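Local coordinates for galactose mutarotase related enzyme (Lactobacillus casei, PDB 3Q1N), which probably binds a carbohydrate and acts as an isomerase, as in the aldose 1-epimerase (galactose mutarotase) family to which it belongs, at residues 124-138 with 275-289. Sequence-based numbering, arbitrary orientation.
Sequences VHYTVTNDDSKSMPF and GNTTLSAGANKQLAL. With EDO (1,2-ethanediol), chain T.
Asn130, at the end of strand 124-130, reaches Leu279, the last residue of strand 277-279, and Ser280 just beyond it. CB packs 3.9 Å from Leu279 CB; CG, anti to the backbone N (chi1 -180°), directs the amide at the carbonyls of 279 and 280. One N-H of ND2 runs straight to Lys134 O (176°); the other is shared by a bent bond to Leu279 O, 3.1 Å from ND2 and met from above the carbonyl plane, and a weak one to Ser280 O. OD1 accepts from Asp132 N, above its plane, in an Asx turn; bonds at both ends limit the amide's rotation. Leu279 O also accepts a hydrogen bond from Met136 N.

Between the antiparallel pairings 124-130/284-289 and 136-138/277-279 lies an apolar layer: Val128 CG1 sits 3.8 Å above the centre of the Phe138 ring, Leu279 CD1 approaches Phe138 CE1 obliquely at 3.6 Å, and Lys285 CB meets the ring edge. On the other face of the longer pairing, Ala288 CB lies over the His125 ring.

Strand 109-118 flanks 121-130 and strand 229-232 flanks 284-293 in one large antiparallel sheet, while 136-147 and 277-279 belong to a second, as expected of the galactose mutarotase beta-sandwich.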
loop_
_atom_site.group_PDB
_atom_site.type_symbol
_atom_site.label_atom_id
_atom_site.label_comp_id
_atom_site.label_asym_id
_atom_site.label_seq_id
_atom_site.Cartn_x
_atom_site.Cartn_y
_atom_site.Cartn_z
ATOM N N VAL A 124 -4.576 5.329 -10.224
ATOM C CA VAL A 124 -3.151 5.445 -9.982
ATOM C C VAL A 124 -2.493 4.380 -10.868
ATOM O O VAL A 124 -2.898 3.211 -10.833
ATOM C CB VAL A 124 -2.768 5.185 -8.519
ATOM C CG1 VAL A 124 -1.317 5.581 -8.274
ATOM C CG2 VAL A 124 -3.706 5.939 -7.523
ATOM N N HIS A 125 -1.509 4.790 -11.669
ATOM C CA HIS A 125 -0.767 3.871 -12.523
ATOM C C HIS A 125 0.708 3.954 -12.118
ATOM O O HIS A 125 1.255 5.060 -11.996
ATOM C CB HIS A 125 -0.951 4.235 -14.020
ATOM C CG HIS A 125 -2.291 3.852 -14.596
ATOM N ND1 HIS A 125 -3.449 4.570 -14.357
ATOM C CD2 HIS A 125 -2.653 2.829 -15.414
ATOM C CE1 HIS A 125 -4.466 3.985 -14.966
ATOM N NE2 HIS A 125 -4.006 2.946 -15.644
ATOM N N TYR A 126 1.328 2.804 -11.874
ATOM C CA TYR A 126 2.747 2.721 -11.496
ATOM C C TYR A 126 3.541 2.093 -12.622
ATOM O O TYR A 126 3.036 1.144 -13.242
ATOM C CB TYR A 126 2.931 1.847 -10.285
ATOM C CG TYR A 126 2.159 2.277 -9.083
ATOM C CD1 TYR A 126 0.840 1.822 -8.896
ATOM C CD2 TYR A 126 2.702 3.165 -8.164
ATOM C CE1 TYR A 126 0.096 2.216 -7.808
ATOM C CE2 TYR A 126 1.954 3.559 -7.031
ATOM C CZ TYR A 126 0.665 3.097 -6.886
ATOM O OH TYR A 126 -0.065 3.485 -5.784
ATOM N N THR A 127 4.761 2.586 -12.866
ATOM C CA THR A 127 5.693 1.909 -13.765
ATOM C C THR A 127 7.040 1.872 -13.074
ATOM O O THR A 127 7.573 2.935 -12.702
ATOM C CB THR A 127 5.882 2.648 -15.116
ATOM O OG1 THR A 127 4.600 2.817 -15.779
ATOM C CG2 THR A 127 6.816 1.870 -16.018
ATOM N N VAL A 128 7.555 0.676 -12.919
ATOM C CA VAL A 128 8.855 0.415 -12.332
ATOM C C VAL A 128 9.726 -0.025 -13.487
ATOM O O VAL A 128 9.445 -1.027 -14.134
ATOM C CB VAL A 128 8.788 -0.729 -11.317
ATOM C CG1 VAL A 128 10.190 -1.083 -10.850
ATOM C CG2 VAL A 128 7.933 -0.315 -10.104
ATOM N N THR A 129 10.794 0.715 -13.728
ATOM C CA THR A 129 11.727 0.377 -14.808
ATOM C C THR A 129 13.097 0.106 -14.198
ATOM O O THR A 129 13.597 0.900 -13.402
ATOM C CB THR A 129 11.853 1.499 -15.851
ATOM O OG1 THR A 129 10.542 1.822 -16.359
ATOM C CG2 THR A 129 12.697 1.003 -17.050
ATOM N N ASN A 130 13.678 -0.996 -14.641
ATOM C CA ASN A 130 15.060 -1.383 -14.327
ATOM C C ASN A 130 15.977 -0.673 -15.313
ATOM O O ASN A 130 16.114 -1.104 -16.454
ATOM C CB ASN A 130 15.247 -2.916 -14.403
ATOM C CG ASN A 130 16.663 -3.324 -14.076
ATOM O OD1 ASN A 130 17.434 -2.450 -13.639
ATOM N ND2 ASN A 130 17.031 -4.614 -14.287
ATOM N N ASP A 131 16.621 0.394 -14.877
ATOM C CA ASP A 131 17.542 1.124 -15.717
ATOM C C ASP A 131 18.988 0.612 -15.593
ATOM O O ASP A 131 19.887 1.173 -16.211
ATOM C CB ASP A 131 17.524 2.623 -15.385
ATOM C CG ASP A 131 16.213 3.296 -15.737
ATOM O OD1 ASP A 131 15.550 2.893 -16.734
ATOM O OD2 ASP A 131 15.905 4.260 -15.025
ATOM N N ASP A 132 19.182 -0.491 -14.894
ATOM C CA ASP A 132 20.506 -1.042 -14.634
ATOM C C ASP A 132 20.809 -2.146 -15.661
ATOM O O ASP A 132 19.934 -2.642 -16.369
ATOM C CB ASP A 132 20.500 -1.693 -13.242
ATOM C CG ASP A 132 21.809 -1.542 -12.530
ATOM O OD1 ASP A 132 22.083 -0.454 -11.960
ATOM O OD2 ASP A 132 22.607 -2.485 -12.594
ATOM N N SER A 133 22.082 -2.526 -15.729
ATOM C CA SER A 133 22.517 -3.710 -16.472
ATOM C C SER A 133 22.284 -4.998 -15.681
ATOM O O SER A 133 22.209 -6.065 -16.250
ATOM C CB SER A 133 24.016 -3.604 -16.828
ATOM O OG SER A 133 24.813 -3.593 -15.662
ATOM N N LYS A 134 22.203 -4.880 -14.363
ATOM C CA LYS A 134 21.977 -6.033 -13.509
ATOM C C LYS A 134 20.485 -6.322 -13.444
ATOM O O LYS A 134 19.681 -5.411 -13.584
ATOM C CB LYS A 134 22.484 -5.787 -12.077
ATOM C CG LYS A 134 23.990 -5.567 -12.020
ATOM C CD LYS A 134 24.436 -5.513 -10.555
ATOM C CE LYS A 134 23.936 -4.321 -9.755
ATOM N NZ LYS A 134 24.317 -2.987 -10.365
ATOM N N SER A 135 20.150 -7.577 -13.154
ATOM C CA SER A 135 18.758 -7.980 -12.894
ATOM C C SER A 135 18.299 -7.370 -11.585
ATOM O O SER A 135 18.978 -7.518 -10.597
ATOM C CB SER A 135 18.680 -9.486 -12.819
ATOM O OG SER A 135 19.137 -10.077 -14.060
HETATM N N MSE A 136 17.144 -6.696 -11.590
HETATM C CA MSE A 136 16.661 -5.908 -10.431
HETATM C C MSE A 136 15.428 -6.541 -9.796
HETATM O O MSE A 136 14.357 -6.593 -10.394
HETATM C CB MSE A 136 16.354 -4.494 -10.864
HETATM C CG MSE A 136 15.916 -3.571 -9.708
HETATM SE SE MSE A 136 15.478 -1.768 -10.190
HETATM C CE MSE A 136 13.632 -2.057 -10.583
ATOM N N PRO A 137 15.564 -6.984 -8.545
ATOM C CA PRO A 137 14.427 -7.546 -7.815
ATOM C C PRO A 137 13.794 -6.430 -6.978
ATOM O O PRO A 137 14.492 -5.616 -6.411
ATOM C CB PRO A 137 15.062 -8.624 -6.969
ATOM C CG PRO A 137 16.488 -8.029 -6.661
ATOM C CD PRO A 137 16.836 -7.091 -7.788
ATOM N N PHE A 138 12.459 -6.416 -6.913
ATOM C CA PHE A 138 11.788 -5.375 -6.118
ATOM C C PHE A 138 10.412 -5.819 -5.678
ATOM O O PHE A 138 9.841 -6.785 -6.203
ATOM C CB PHE A 138 11.631 -4.074 -6.945
ATOM C CG PHE A 138 10.562 -4.169 -7.990
ATOM C CD1 PHE A 138 10.818 -4.762 -9.228
ATOM C CD2 PHE A 138 9.289 -3.773 -7.715
ATOM C CE1 PHE A 138 9.818 -4.978 -10.124
ATOM C CE2 PHE A 138 8.248 -3.953 -8.620
ATOM C CZ PHE A 138 8.526 -4.558 -9.873
ATOM N N GLY A 275 7.244 -12.935 -3.210
ATOM C CA GLY A 275 6.528 -11.727 -3.604
ATOM C C GLY A 275 7.336 -10.743 -4.440
ATOM O O GLY A 275 6.768 -9.787 -4.993
ATOM N N ASN A 276 8.655 -10.886 -4.451
ATOM C CA ASN A 276 9.473 -10.091 -5.310
ATOM C C ASN A 276 9.303 -10.461 -6.797
ATOM O O ASN A 276 8.949 -11.597 -7.171
ATOM C CB ASN A 276 10.995 -10.132 -4.942
ATOM C CG ASN A 276 11.393 -9.149 -3.864
ATOM O OD1 ASN A 276 10.553 -8.498 -3.243
ATOM N ND2 ASN A 276 12.729 -9.018 -3.641
ATOM N N THR A 277 9.526 -9.438 -7.618
ATOM C CA THR A 277 9.602 -9.508 -9.060
ATOM C C THR A 277 11.031 -9.156 -9.491
ATOM O O THR A 277 11.554 -8.144 -9.054
ATOM C CB THR A 277 8.662 -8.496 -9.700
ATOM O OG1 THR A 277 7.320 -8.720 -9.255
ATOM C CG2 THR A 277 8.688 -8.609 -11.278
ATOM N N THR A 278 11.632 -9.992 -10.341
ATOM C CA THR A 278 12.952 -9.710 -10.915
ATOM C C THR A 278 12.827 -9.227 -12.358
ATOM O O THR A 278 12.345 -9.938 -13.224
ATOM C CB THR A 278 13.931 -10.900 -10.837
ATOM O OG1 THR A 278 14.094 -11.293 -9.455
ATOM C CG2 THR A 278 15.335 -10.509 -11.434
ATOM N N LEU A 279 13.238 -8.009 -12.590
ATOM C CA LEU A 279 13.246 -7.454 -13.944
ATOM C C LEU A 279 14.576 -7.627 -14.629
ATOM O O LEU A 279 15.635 -7.334 -14.077
ATOM C CB LEU A 279 12.887 -5.970 -13.877
ATOM C CG LEU A 279 11.415 -5.617 -13.598
ATOM C CD1 LEU A 279 11.283 -4.083 -13.325
ATOM C CD2 LEU A 279 10.494 -6.084 -14.703
ATOM N N SER A 280 14.538 -8.127 -15.862
ATOM C CA SER A 280 15.673 -8.079 -16.756
ATOM C C SER A 280 16.155 -6.645 -17.026
ATOM O O SER A 280 15.417 -5.658 -16.783
ATOM C CB SER A 280 15.315 -8.790 -18.077
ATOM O OG SER A 280 15.017 -10.165 -17.854
ATOM N N ALA A 281 17.421 -6.511 -17.442
ATOM C CA ALA A 281 17.948 -5.188 -17.766
ATOM C C ALA A 281 17.039 -4.451 -18.741
ATOM O O ALA A 281 16.684 -5.005 -19.791
ATOM C CB ALA A 281 19.337 -5.272 -18.351
ATOM N N GLY A 282 16.661 -3.222 -18.389
ATOM C CA GLY A 282 15.813 -2.383 -19.202
ATOM C C GLY A 282 14.336 -2.720 -19.224
ATOM O O GLY A 282 13.560 -2.008 -19.880
ATOM N N ALA A 283 13.917 -3.787 -18.534
ATOM C CA ALA A 283 12.507 -4.153 -18.527
ATOM C C ALA A 283 11.725 -3.288 -17.537
ATOM O O ALA A 283 12.272 -2.650 -16.661
ATOM C CB ALA A 283 12.315 -5.646 -18.193
ATOM N N ASN A 284 10.411 -3.271 -17.729
ATOM C CA ASN A 284 9.526 -2.548 -16.821
ATOM C C ASN A 284 8.358 -3.418 -16.387
ATOM O O ASN A 284 7.963 -4.380 -17.075
ATOM C CB ASN A 284 9.051 -1.222 -17.417
ATOM C CG ASN A 284 8.008 -1.414 -18.508
ATOM O OD1 ASN A 284 6.814 -1.588 -18.226
ATOM N ND2 ASN A 284 8.471 -1.439 -19.798
ATOM N N LYS A 285 7.804 -3.071 -15.238
ATOM C CA LYS A 285 6.525 -3.647 -14.780
ATOM C C LYS A 285 5.558 -2.510 -14.603
ATOM O O LYS A 285 5.884 -1.538 -13.931
ATOM C CB LYS A 285 6.691 -4.319 -13.415
ATOM C CG LYS A 285 5.439 -5.024 -12.891
ATOM C CD LYS A 285 5.090 -6.216 -13.745
ATOM C CE LYS A 285 3.699 -6.749 -13.457
ATOM N NZ LYS A 285 3.629 -8.076 -14.184
ATOM N N GLN A 286 4.335 -2.703 -15.096
ATOM C CA GLN A 286 3.287 -1.715 -14.901
ATOM C C GLN A 286 2.158 -2.311 -14.054
ATOM O O GLN A 286 1.759 -3.476 -14.287
ATOM C CB GLN A 286 2.756 -1.220 -16.245
ATOM C CG GLN A 286 3.814 -0.419 -16.994
ATOM C CD GLN A 286 3.398 0.060 -18.352
ATOM O OE1 GLN A 286 2.282 0.591 -18.536
ATOM N NE2 GLN A 286 4.297 -0.075 -19.314
ATOM N N LEU A 287 1.650 -1.519 -13.115
ATOM C CA LEU A 287 0.563 -1.904 -12.220
ATOM C C LEU A 287 -0.435 -0.755 -12.174
ATOM O O LEU A 287 -0.014 0.404 -12.160
ATOM C CB LEU A 287 1.102 -2.153 -10.816
ATOM C CG LEU A 287 2.163 -3.250 -10.646
ATOM C CD1 LEU A 287 2.788 -3.201 -9.263
ATOM C CD2 LEU A 287 1.535 -4.624 -10.900
ATOM N N ALA A 288 -1.723 -1.068 -12.153
ATOM C CA ALA A 288 -2.748 -0.034 -12.025
ATOM C C ALA A 288 -3.656 -0.356 -10.864
ATOM O O ALA A 288 -3.825 -1.515 -10.504
ATOM C CB ALA A 288 -3.550 0.091 -13.294
ATOM N N LEU A 289 -4.223 0.680 -10.256
ATOM C CA LEU A 289 -5.341 0.513 -9.315
ATOM C C LEU A 289 -6.322 1.676 -9.446
ATOM O O LEU A 289 -6.002 2.710 -10.048
ATOM C CB LEU A 289 -4.859 0.391 -7.864
ATOM C CG LEU A 289 -4.066 1.507 -7.178
ATOM C CD1 LEU A 289 -4.971 2.563 -6.558
ATOM C CD2 LEU A 289 -3.103 0.925 -6.117
HETATM C C1 EDO T . 3.457 6.956 -14.419
HETATM O O1 EDO T . 3.401 7.389 -15.744
HETATM C C2 EDO T . 3.493 5.429 -14.377
HETATM O O2 EDO T . 2.482 4.765 -15.074
HETATM O O HOH W 1 7.026 -7.406 -7.031
#